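Local coordinates for chloramphenicol acetyltransferase (Aliivibrio fischeri, PDB 6PXA), which probably transfers the acetyl group of acetyl-CoA to the 3-hydroxyl of chloramphenicol, as a trimeric acyltransferase of the hexapeptide-repeat family, at residues B[85-94]-B[115-124]; B[175-186]-B[208-216]. All coordinates share one frame; numbering follows the deposited sequence.

Contact 1 (B[85-94]-B[115-124]); sequences FMMAGNQGHR and GFQRAGDTIV. With TCH (taurocholic acid), chain R.
The amide of Asn90 is gripped from both of its ends by the backbone of 115-117. ND2 donates to Gly115 O (2.9 Å, 163° at the hydrogen), with that oxygen close to the amide plane. Asn90 OD1 accepts from Gln117 N at 3.0 Å and also from Gly92 N, closing an Asx turn; the two donors come at OD1 from opposite faces of the amide. The chi1 of 67° sets CG of Asn90 between its own backbone N and carbonyl carbon, which brings the amide across to 115-117, and three bonds then fix its rotation.

Beside it the Gln117 amide stacks offset on the Arg94 guanidinium, the planes 7° apart and Gln117 CD 3.3 Å above the guanidinium plane, toward its rim. The stack makes no hydrogen bond; Arg94 NH2 forms a salt bridge with Asp96. The Phe116 ring turns an edge to the backbone of the neighbouring turn, CE1 lying 3.3 Å from Ala88 O, while its CB packs 3.9 Å from C6 of the taurocholate.

Further out, water 2 links Gly92 O to Gly115 N, and water 1 joins Met86 O to Thr122 OG1 in the conformer given. Met87, its chain bent at chi2 and chi3, lays SD 3.7 Å from that hydroxyl position, and Phe85 CE1 meets Val124 CG2 at 3.8 Å. Two overlapping turns, type II' over 88-91 and type I' over 90-93, shape the backbone that presents Asn90.

Strands 84-86 and 122-124 belong to different parallel sheets of the left-handed beta-helix characteristic of hexapeptide acyltransferases; the loop between them projects from the coil, and Gln91, Gly92 and Phe116 at its base line the taurocholate pocket at the subunit interface.

Contact 2 (B[175-186]-B[208-216]); sequences FDENLIQTLLVI and IEELEQYFI
Two helices of the C-terminal helical region, which follows the beta-helix coils, pack here through an apolar seam; the axes of 177-186 and 208-216 run 31° apart in direction and approach to 10.2 Å. Ile208 fills one end of the seam. Its CD1 sits over a face of the Phe175 ring, 3.8 Å from the centroid in a CH-pi contact, and also meets Leu179 CB and, at 3.6 Å, Leu183 CD1. The Ile208 CG2 branch reaches Leu183 CD2 and Thr182 CG2. Midway, Leu211 CD2 touches both Leu183 CD2 and Ile186 CD1, the latter 3.8 Å away. Ile98 of the third subunit packs on Ile208 and Leu211, extending this hydrophobic cluster across the trimer interface. On the more polar flank, Thr182 CG2 crosses the aliphatic part of Glu212, 3.9 Å from its CG, while Thr182 OG1 turns back to donate to Asn178 O within its own helix. At the far end Phe215 packs against Ile186, and Trp191 meets its ring as well. With chi1 at 63°, Ile186 CG1 carries CD1 toward Leu211 and the CG2 methyl stands over one face of Phe215, 3.5 Å from Phe215 CG.

Overall arrangement
Contact 1 joins strands of two faces of the beta-helix and the base of the loop that leaves it, whereas contact 2 pairs helices near the C-terminus; their centres lie 35 Å apart on opposite sides of the chain's centre. Both are partly buried, and neither shares an element with the other. Loop backbone in contact 1 is held by amide hydrogen bonds, waters and a planar stack, with apolar packing confined mainly to its strand end. Contact 2, between regular helices whose backbones bond internally, relies on methyl and ring packing. Each also borders another subunit: His93 stacks on Trp129 of the second, while Phe175 packs on Trp97 of the third.

Contact 1 (B[85-94]-B[115-124])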
loop_
_atom_site.group_PDB
_atom_site.type_symbol
_atom_site.label_atom_id
_atom_site.label_comp_id
_atom_site.label_asym_id
_atom_site.label_seq_id
_atom_site.Cartn_x
_atom_site.Cartn_y
_atom_site.Cartn_z
ATOM N N PHE B 85 -7.012 -1.571 10.208
ATOM C CA PHE B 85 -8.459 -1.516 10.405
ATOM C C PHE B 85 -8.903 -0.059 10.362
ATOM O O PHE B 85 -8.540 0.746 11.231
ATOM C CB PHE B 85 -8.849 -2.178 11.723
ATOM C CG PHE B 85 -8.426 -3.620 11.792
ATOM C CD1 PHE B 85 -9.230 -4.614 11.250
ATOM C CD2 PHE B 85 -7.207 -3.970 12.353
ATOM C CE1 PHE B 85 -8.829 -5.941 11.291
ATOM C CE2 PHE B 85 -6.794 -5.292 12.394
ATOM C CZ PHE B 85 -7.625 -6.283 11.861
ATOM N N MET B 86 -9.673 0.285 9.349
ATOM C CA MET B 86 -10.143 1.661 9.222
ATOM C C MET B 86 -11.452 1.814 9.983
ATOM O O MET B 86 -12.438 1.146 9.657
ATOM C CB MET B 86 -10.314 2.032 7.756
ATOM C CG MET B 86 -8.975 1.950 6.972
ATOM S SD MET B 86 -7.772 3.205 7.344
ATOM C CE MET B 86 -8.453 4.552 6.363
ATOM N N MET B 87 -11.460 2.676 11.001
ATOM C CA MET B 87 -12.666 2.862 11.785
ATOM C C MET B 87 -13.262 4.217 11.423
ATOM O O MET B 87 -12.826 4.853 10.458
ATOM C CB MET B 87 -12.350 2.693 13.266
ATOM C CG MET B 87 -11.738 1.301 13.625
ATOM S SD MET B 87 -12.696 -0.109 13.015
ATOM C CE MET B 87 -14.119 -0.063 14.145
ATOM N N ALA B 88 -14.288 4.632 12.184
ATOM C CA ALA B 88 -14.963 5.928 12.054
ATOM C C ALA B 88 -15.784 6.057 10.775
ATOM O O ALA B 88 -16.031 7.176 10.305
ATOM C CB ALA B 88 -13.976 7.101 12.158
ATOM N N GLY B 89 -16.253 4.943 10.223
ATOM C CA GLY B 89 -17.229 5.019 9.139
ATOM C C GLY B 89 -16.789 5.903 7.999
ATOM O O GLY B 89 -15.648 5.826 7.521
ATOM N N ASN B 90 -17.684 6.771 7.545
ATOM C CA ASN B 90 -17.352 7.661 6.438
ATOM C C ASN B 90 -16.541 8.872 6.868
ATOM O O ASN B 90 -16.308 9.754 6.039
ATOM C CB ASN B 90 -18.631 8.131 5.732
ATOM C CG ASN B 90 -19.513 9.038 6.614
ATOM O OD1 ASN B 90 -19.255 9.233 7.803
ATOM N ND2 ASN B 90 -20.560 9.594 6.011
ATOM N N GLN B 91 -16.141 8.955 8.139
ATOM C CA GLN B 91 -15.397 10.107 8.663
ATOM C C GLN B 91 -16.016 11.449 8.249
ATOM O O GLN B 91 -15.304 12.430 8.034
ATOM C CB GLN B 91 -13.931 10.040 8.235
ATOM C CG GLN B 91 -13.212 8.810 8.741
ATOM C CD GLN B 91 -11.731 8.780 8.344
ATOM O OE1 GLN B 91 -11.116 9.821 8.088
ATOM N NE2 GLN B 91 -11.158 7.582 8.304
ATOM N N GLY B 92 -17.348 11.506 8.158
ATOM C CA GLY B 92 -18.062 12.738 7.869
ATOM C C GLY B 92 -18.220 13.099 6.404
ATOM O O GLY B 92 -18.818 14.144 6.110
ATOM N N HIS B 93 -17.712 12.276 5.480
ATOM C CA HIS B 93 -17.773 12.542 4.044
ATOM C C HIS B 93 -18.973 11.818 3.458
ATOM O O HIS B 93 -19.010 10.580 3.476
ATOM C CB HIS B 93 -16.490 12.058 3.335
ATOM C CG HIS B 93 -15.230 12.641 3.891
ATOM N ND1 HIS B 93 -14.777 13.896 3.545
ATOM C CD2 HIS B 93 -14.329 12.144 4.769
ATOM C CE1 HIS B 93 -13.653 14.149 4.195
ATOM N NE2 HIS B 93 -13.363 13.103 4.946
ATOM N N ARG B 94 -19.948 12.569 2.907
ATOM C CA ARG B 94 -21.174 11.966 2.385
ATOM C C ARG B 94 -21.113 12.012 0.869
ATOM O O ARG B 94 -21.272 13.088 0.272
ATOM C CB ARG B 94 -22.442 12.675 2.891
ATOM C CG ARG B 94 -22.653 12.585 4.372
ATOM C CD ARG B 94 -23.638 11.489 4.860
ATOM N NE ARG B 94 -24.876 11.299 4.093
ATOM C CZ ARG B 94 -26.101 11.252 4.613
ATOM N NH1 ARG B 94 -26.300 11.431 5.923
ATOM N NH2 ARG B 94 -27.138 11.032 3.812
ATOM N N GLY B 115 -22.266 15.190 8.575
ATOM C CA GLY B 115 -22.493 14.057 7.701
ATOM C C GLY B 115 -21.936 12.737 8.194
ATOM O O GLY B 115 -21.933 11.758 7.438
ATOM N N PHE B 116 -21.430 12.679 9.418
ATOM C CA PHE B 116 -20.965 11.407 9.954
ATOM C C PHE B 116 -22.074 10.366 9.929
ATOM O O PHE B 116 -23.185 10.602 10.430
ATOM C CB PHE B 116 -20.466 11.565 11.392
ATOM C CG PHE B 116 -20.033 10.255 12.016
ATOM C CD1 PHE B 116 -18.914 9.601 11.555
ATOM C CD2 PHE B 116 -20.782 9.664 13.032
ATOM C CE1 PHE B 116 -18.526 8.393 12.102
ATOM C CE2 PHE B 116 -20.395 8.460 13.588
ATOM C CZ PHE B 116 -19.264 7.832 13.135
ATOM N N GLN B 117 -21.743 9.191 9.408
ATOM C CA GLN B 117 -22.611 8.025 9.433
ATOM C C GLN B 117 -21.817 6.818 9.907
ATOM O O GLN B 117 -20.730 6.547 9.397
ATOM C CB GLN B 117 -23.200 7.741 8.054
ATOM C CG GLN B 117 -24.334 8.685 7.685
ATOM C CD GLN B 117 -24.961 8.301 6.371
ATOM O OE1 GLN B 117 -26.147 8.018 6.304
ATOM N NE2 GLN B 117 -24.156 8.262 5.316
ATOM N N ARG B 118 -22.351 6.111 10.897
ATOM C CA ARG B 118 -21.749 4.860 11.316
ATOM C C ARG B 118 -21.849 3.832 10.196
ATOM O O ARG B 118 -22.787 3.837 9.392
ATOM C CB ARG B 118 -22.433 4.340 12.585
ATOM C CG ARG B 118 -22.064 5.138 13.814
ATOM C CD ARG B 118 -22.841 4.714 15.002
ATOM N NE ARG B 118 -22.542 3.364 15.489
ATOM C CZ ARG B 118 -23.213 2.842 16.518
ATOM N NH1 ARG B 118 -24.155 3.566 17.089
ATOM N NH2 ARG B 118 -22.969 1.626 16.974
ATOM N N ALA B 119 -20.853 2.951 10.143
ATOM C CA ALA B 119 -20.857 1.857 9.193
ATOM C C ALA B 119 -21.165 0.531 9.856
ATOM O O ALA B 119 -21.310 -0.479 9.157
ATOM C CB ALA B 119 -19.500 1.770 8.484
ATOM N N GLY B 120 -21.290 0.516 11.178
ATOM C CA GLY B 120 -21.412 -0.713 11.923
ATOM C C GLY B 120 -20.051 -1.222 12.336
ATOM O O GLY B 120 -19.002 -0.778 11.846
ATOM N N ASP B 121 -20.069 -2.199 13.237
ATOM C CA ASP B 121 -18.829 -2.752 13.769
ATOM C C ASP B 121 -18.000 -3.467 12.696
ATOM O O ASP B 121 -18.530 -4.066 11.755
ATOM C CB ASP B 121 -19.126 -3.752 14.890
ATOM C CG ASP B 121 -19.676 -3.085 16.159
ATOM O OD1 ASP B 121 -19.755 -1.826 16.239
ATOM O OD2 ASP B 121 -20.002 -3.844 17.108
ATOM N N THR B 122 -16.685 -3.412 12.865
ATOM C CA THR B 122 -15.764 -4.273 12.121
ATOM C C THR B 122 -15.552 -5.533 12.952
ATOM O O THR B 122 -15.113 -5.456 14.104
ATOM C CB THR B 122 -14.443 -3.569 11.839
ATOM O OG1 THR B 122 -14.701 -2.443 10.993
ATOM C CG2 THR B 122 -13.489 -4.496 11.104
ATOM N N ILE B 123 -15.917 -6.680 12.392
ATOM C CA ILE B 123 -15.843 -7.946 13.097
ATOM C C ILE B 123 -14.884 -8.843 12.342
ATOM O O ILE B 123 -15.076 -9.089 11.146
ATOM C CB ILE B 123 -17.220 -8.606 13.212
ATOM C CG1 ILE B 123 -18.210 -7.637 13.855
ATOM C CG2 ILE B 123 -17.112 -9.867 14.042
ATOM C CD1 ILE B 123 -19.637 -8.149 13.911
ATOM N N VAL B 124 -13.878 -9.349 13.048
ATOM C CA VAL B 124 -13.024 -10.428 12.565
ATOM C C VAL B 124 -13.317 -11.671 13.403
ATOM O O VAL B 124 -13.226 -11.638 14.639
ATOM C CB VAL B 124 -11.539 -10.044 12.610
ATOM C CG1 VAL B 124 -10.688 -11.187 12.045
ATOM C CG2 VAL B 124 -11.302 -8.766 11.802
HETATM C C1 TCH R . -14.391 12.070 14.715
HETATM C C2 TCH R . -14.726 13.283 15.678
HETATM C C3 TCH R . -16.236 13.632 15.624
HETATM O O3 TCH R . -16.466 14.762 16.381
HETATM C C4 TCH R . -16.744 13.873 14.153
HETATM C C5 TCH R . -16.396 12.695 13.210
HETATM C C6 TCH R . -16.844 12.998 11.755
HETATM C C7 TCH R . -15.944 14.073 11.004
HETATM O O7 TCH R . -16.195 15.348 11.484
HETATM C C8 TCH R . -14.436 13.769 11.133
HETATM C C9 TCH R . -14.076 13.540 12.657
HETATM C C10 TCH R . -14.869 12.368 13.281
HETATM C C11 TCH R . -12.546 13.381 12.786
HETATM C C12 TCH R . -11.753 14.401 12.148
HETATM O O12 TCH R . -11.764 15.617 12.873
HETATM C C13 TCH R . -12.242 14.752 10.618
HETATM C C14 TCH R . -13.576 14.984 10.609
HETATM C C15 TCH R . -13.890 15.282 9.061
HETATM C C16 TCH R . -12.782 16.154 8.693
HETATM C C17 TCH R . -11.758 16.093 9.839
HETATM C C18 TCH R . -11.861 13.560 9.723
HETATM C C19 TCH R . -14.652 11.087 12.483
HETATM O O1S TCH R . -14.213 24.332 6.670
HETATM C C20 TCH R . -10.406 16.064 9.292
HETATM C C21 TCH R . -9.271 15.885 10.345
HETATM C C22 TCH R . -10.234 17.447 8.598
HETATM C C23 TCH R . -10.057 18.617 9.566
HETATM C C24 TCH R . -10.006 19.890 8.738
HETATM N N24 TCH R . -11.227 20.624 8.502
HETATM O O24 TCH R . -8.989 20.279 8.266
HETATM C C25 TCH R . -11.162 21.824 7.699
HETATM C C26 TCH R . -12.573 22.155 7.238
HETATM S S26 TCH R . -12.675 23.950 7.110
HETATM O O2S TCH R . -12.159 24.558 8.553
HETATM O O3S TCH R . -11.698 24.460 5.878
HETATM O O HOH W 1 -12.300 -1.478 9.793
HETATM O O HOH W 2 -19.537 16.087 7.845
#

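Contact 2 (B[175-186]-B[208-216])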
loop_
_atom_site.group_PDB
_atom_site.type_symbol
_atom_site.label_atom_id
_atom_site.label_comp_id
_atom_site.label_asym_id
_atom_site.label_seq_id
_atom_site.Cartn_x
_atom_site.Cartn_y
_atom_site.Cartn_z
ATOM N N PHE B 175 -11.408 -25.359 2.366
ATOM C CA PHE B 175 -11.925 -26.723 2.415
ATOM C C PHE B 175 -13.244 -26.819 1.658
ATOM O O PHE B 175 -13.876 -25.808 1.328
ATOM C CB PHE B 175 -12.117 -27.191 3.866
ATOM C CG PHE B 175 -10.926 -26.928 4.734
ATOM C CD1 PHE B 175 -9.813 -27.742 4.660
ATOM C CD2 PHE B 175 -10.912 -25.849 5.609
ATOM C CE1 PHE B 175 -8.710 -27.505 5.458
ATOM C CE2 PHE B 175 -9.809 -25.599 6.408
ATOM C CZ PHE B 175 -8.700 -26.433 6.323
ATOM N N ASP B 176 -13.662 -28.060 1.396
ATOM C CA ASP B 176 -14.975 -28.322 0.816
ATOM C C ASP B 176 -16.084 -27.835 1.743
ATOM O O ASP B 176 -15.911 -27.731 2.959
ATOM C CB ASP B 176 -15.156 -29.816 0.558
ATOM C CG ASP B 176 -13.883 -30.464 0.077
ATOM O OD1 ASP B 176 -12.816 -30.153 0.665
ATOM O OD2 ASP B 176 -13.943 -31.267 -0.877
ATOM N N GLU B 177 -17.249 -27.561 1.144
ATOM C CA GLU B 177 -18.355 -26.966 1.893
ATOM C C GLU B 177 -18.763 -27.832 3.076
ATOM O O GLU B 177 -19.016 -27.320 4.173
ATOM C CB GLU B 177 -19.556 -26.734 0.974
ATOM C CG GLU B 177 -19.377 -25.613 -0.047
ATOM C CD GLU B 177 -19.248 -24.240 0.593
ATOM O OE1 GLU B 177 -19.788 -24.035 1.701
ATOM O OE2 GLU B 177 -18.603 -23.363 -0.011
ATOM N N ASN B 178 -18.842 -29.148 2.875
ATOM C CA ASN B 178 -19.295 -30.023 3.951
ATOM C C ASN B 178 -18.372 -29.934 5.161
ATOM O O ASN B 178 -18.838 -29.909 6.308
ATOM C CB ASN B 178 -19.393 -31.461 3.446
ATOM C CG ASN B 178 -20.457 -31.632 2.375
ATOM O OD1 ASN B 178 -21.319 -30.769 2.203
ATOM N ND2 ASN B 178 -20.406 -32.752 1.654
ATOM N N LEU B 179 -17.061 -29.863 4.921
ATOM C CA LEU B 179 -16.092 -29.784 6.008
ATOM C C LEU B 179 -16.061 -28.402 6.645
ATOM O O LEU B 179 -15.865 -28.286 7.860
ATOM C CB LEU B 179 -14.703 -30.142 5.489
ATOM C CG LEU B 179 -14.580 -31.522 4.839
ATOM C CD1 LEU B 179 -13.170 -31.709 4.329
ATOM C CD2 LEU B 179 -14.958 -32.643 5.806
ATOM N N ILE B 180 -16.181 -27.344 5.834
ATOM C CA ILE B 180 -16.373 -26.004 6.383
ATOM C C ILE B 180 -17.549 -25.997 7.347
ATOM O O ILE B 180 -17.447 -25.508 8.479
ATOM C CB ILE B 180 -16.584 -24.980 5.257
ATOM C CG1 ILE B 180 -15.312 -24.785 4.439
ATOM C CG2 ILE B 180 -17.044 -23.637 5.825
ATOM C CD1 ILE B 180 -15.437 -23.659 3.437
ATOM N N GLN B 181 -18.692 -26.524 6.901
ATOM C CA GLN B 181 -19.874 -26.556 7.754
ATOM C C GLN B 181 -19.585 -27.284 9.057
ATOM O O GLN B 181 -20.094 -26.904 10.117
ATOM C CB GLN B 181 -21.032 -27.223 7.016
ATOM C CG GLN B 181 -22.231 -26.322 6.824
ATOM C CD GLN B 181 -23.535 -27.053 7.078
ATOM O OE1 GLN B 181 -24.187 -26.846 8.105
ATOM N NE2 GLN B 181 -23.920 -27.922 6.149
ATOM N N THR B 182 -18.753 -28.325 8.990
ATOM C CA THR B 182 -18.409 -29.096 10.178
ATOM C C THR B 182 -17.612 -28.253 11.164
ATOM O O THR B 182 -17.934 -28.197 12.359
ATOM C CB THR B 182 -17.629 -30.345 9.762
ATOM O OG1 THR B 182 -18.533 -31.274 9.154
ATOM C CG2 THR B 182 -16.964 -30.994 10.962
ATOM N N LEU B 183 -16.581 -27.565 10.676
ATOM C CA LEU B 183 -15.777 -26.721 11.551
ATOM C C LEU B 183 -16.616 -25.623 12.199
ATOM O O LEU B 183 -16.307 -25.181 13.311
ATOM C CB LEU B 183 -14.607 -26.122 10.749
ATOM C CG LEU B 183 -13.606 -27.133 10.178
ATOM C CD1 LEU B 183 -12.486 -26.435 9.338
ATOM C CD2 LEU B 183 -12.987 -27.924 11.298
ATOM N N LEU B 184 -17.692 -25.192 11.538
ATOM C CA LEU B 184 -18.508 -24.110 12.068
ATOM C C LEU B 184 -19.460 -24.580 13.160
ATOM O O LEU B 184 -19.959 -23.752 13.926
ATOM C CB LEU B 184 -19.292 -23.434 10.940
ATOM C CG LEU B 184 -18.390 -22.719 9.910
ATOM C CD1 LEU B 184 -19.207 -21.966 8.873
ATOM C CD2 LEU B 184 -17.455 -21.773 10.618
ATOM N N VAL B 185 -19.711 -25.882 13.257
ATOM C CA VAL B 185 -20.525 -26.429 14.341
ATOM C C VAL B 185 -19.677 -26.749 15.567
ATOM O O VAL B 185 -20.061 -26.436 16.699
ATOM C CB VAL B 185 -21.292 -27.675 13.847
ATOM C CG1 VAL B 185 -21.921 -28.417 15.024
ATOM C CG2 VAL B 185 -22.363 -27.281 12.836
ATOM N N ILE B 186 -18.511 -27.373 15.368
ATOM C CA ILE B 186 -17.731 -27.834 16.515
ATOM C C ILE B 186 -16.951 -26.691 17.157
ATOM O O ILE B 186 -16.686 -26.727 18.364
ATOM C CB ILE B 186 -16.798 -29.002 16.131
ATOM C CG1 ILE B 186 -15.763 -28.585 15.089
ATOM C CG2 ILE B 186 -17.594 -30.212 15.617
ATOM C CD1 ILE B 186 -14.902 -29.772 14.627
ATOM N N ILE B 208 -9.999 -32.886 9.241
ATOM C CA ILE B 208 -11.182 -32.310 9.888
ATOM C C ILE B 208 -12.069 -33.401 10.486
ATOM O O ILE B 208 -12.646 -33.224 11.568
ATOM C CB ILE B 208 -11.953 -31.436 8.882
ATOM C CG1 ILE B 208 -11.134 -30.180 8.552
ATOM C CG2 ILE B 208 -13.343 -31.092 9.398
ATOM C CD1 ILE B 208 -11.683 -29.388 7.410
ATOM N N GLU B 209 -12.185 -34.547 9.802
ATOM C CA GLU B 209 -13.075 -35.606 10.272
ATOM C C GLU B 209 -12.576 -36.228 11.571
ATOM O O GLU B 209 -13.381 -36.580 12.444
ATOM C CB GLU B 209 -13.239 -36.673 9.195
ATOM C CG GLU B 209 -14.031 -36.199 8.003
ATOM C CD GLU B 209 -14.348 -37.323 7.045
ATOM O OE1 GLU B 209 -13.859 -38.452 7.268
ATOM O OE2 GLU B 209 -15.090 -37.083 6.073
ATOM N N GLU B 210 -11.257 -36.389 11.713
ATOM C CA GLU B 210 -10.693 -36.746 13.012
ATOM C C GLU B 210 -11.079 -35.715 14.064
ATOM O O GLU B 210 -11.511 -36.062 15.170
ATOM C CB GLU B 210 -9.170 -36.865 12.924
ATOM C CG GLU B 210 -8.632 -38.198 12.481
ATOM C CD GLU B 210 -7.108 -38.258 12.573
ATOM O OE1 GLU B 210 -6.423 -37.943 11.574
ATOM O OE2 GLU B 210 -6.592 -38.616 13.651
ATOM N N LEU B 211 -10.940 -34.432 13.730
ATOM C CA LEU B 211 -11.333 -33.396 14.676
ATOM C C LEU B 211 -12.802 -33.539 15.068
ATOM O O LEU B 211 -13.155 -33.412 16.249
ATOM C CB LEU B 211 -11.057 -32.015 14.082
ATOM C CG LEU B 211 -11.095 -30.899 15.128
ATOM C CD1 LEU B 211 -9.953 -31.065 16.104
ATOM C CD2 LEU B 211 -11.066 -29.498 14.505
ATOM N N GLU B 212 -13.667 -33.828 14.089
ATOM C CA GLU B 212 -15.095 -33.954 14.362
ATOM C C GLU B 212 -15.380 -35.148 15.262
ATOM O O GLU B 212 -16.293 -35.096 16.092
ATOM C CB GLU B 212 -15.870 -34.074 13.050
ATOM C CG GLU B 212 -17.373 -34.125 13.210
ATOM C CD GLU B 212 -18.092 -34.599 11.958
ATOM O OE1 GLU B 212 -17.456 -35.227 11.088
ATOM O OE2 GLU B 212 -19.311 -34.357 11.855
ATOM N N GLN B 213 -14.613 -36.233 15.116
ATOM C CA GLN B 213 -14.800 -37.383 16.000
ATOM C C GLN B 213 -14.344 -37.070 17.419
ATOM O O GLN B 213 -15.021 -37.444 18.380
ATOM C CB GLN B 213 -14.061 -38.615 15.469
ATOM C CG GLN B 213 -14.624 -39.202 14.184
ATOM C CD GLN B 213 -16.055 -39.695 14.317
ATOM O OE1 GLN B 213 -16.428 -40.354 15.302
ATOM N NE2 GLN B 213 -16.871 -39.388 13.313
ATOM N N TYR B 214 -13.205 -36.387 17.576
ATOM C CA TYR B 214 -12.771 -35.997 18.916
ATOM C C TYR B 214 -13.840 -35.172 19.609
ATOM O O TYR B 214 -14.118 -35.369 20.801
ATOM C CB TYR B 214 -11.453 -35.210 18.876
ATOM C CG TYR B 214 -10.960 -34.861 20.273
ATOM C CD1 TYR B 214 -11.375 -33.697 20.921
ATOM C CD2 TYR B 214 -10.110 -35.719 20.955
ATOM C CE1 TYR B 214 -10.944 -33.403 22.209
ATOM C CE2 TYR B 214 -9.672 -35.431 22.228
ATOM C CZ TYR B 214 -10.091 -34.282 22.858
ATOM O OH TYR B 214 -9.645 -34.026 24.140
ATOM N N PHE B 215 -14.447 -34.237 18.874
ATOM C CA PHE B 215 -15.565 -33.469 19.407
ATOM C C PHE B 215 -16.668 -34.382 19.924
ATOM O O PHE B 215 -17.164 -34.201 21.041
ATOM C CB PHE B 215 -16.113 -32.533 18.331
ATOM C CG PHE B 215 -17.215 -31.654 18.806
ATOM C CD1 PHE B 215 -16.930 -30.483 19.493
ATOM C CD2 PHE B 215 -18.543 -31.997 18.584
ATOM C CE1 PHE B 215 -17.937 -29.674 19.937
ATOM C CE2 PHE B 215 -19.544 -31.187 19.016
ATOM C CZ PHE B 215 -19.244 -30.019 19.695
ATOM N N ILE B 216 -17.080 -35.360 19.114
ATOM C CA ILE B 216 -18.219 -36.195 19.486
ATOM C C ILE B 216 -17.923 -36.969 20.768
ATOM O O ILE B 216 -18.795 -37.115 21.636
ATOM C CB ILE B 216 -18.597 -37.136 18.323
ATOM C CG1 ILE B 216 -19.031 -36.322 17.100
ATOM C CG2 ILE B 216 -19.694 -38.111 18.746
ATOM C CD1 ILE B 216 -19.154 -37.136 15.819
#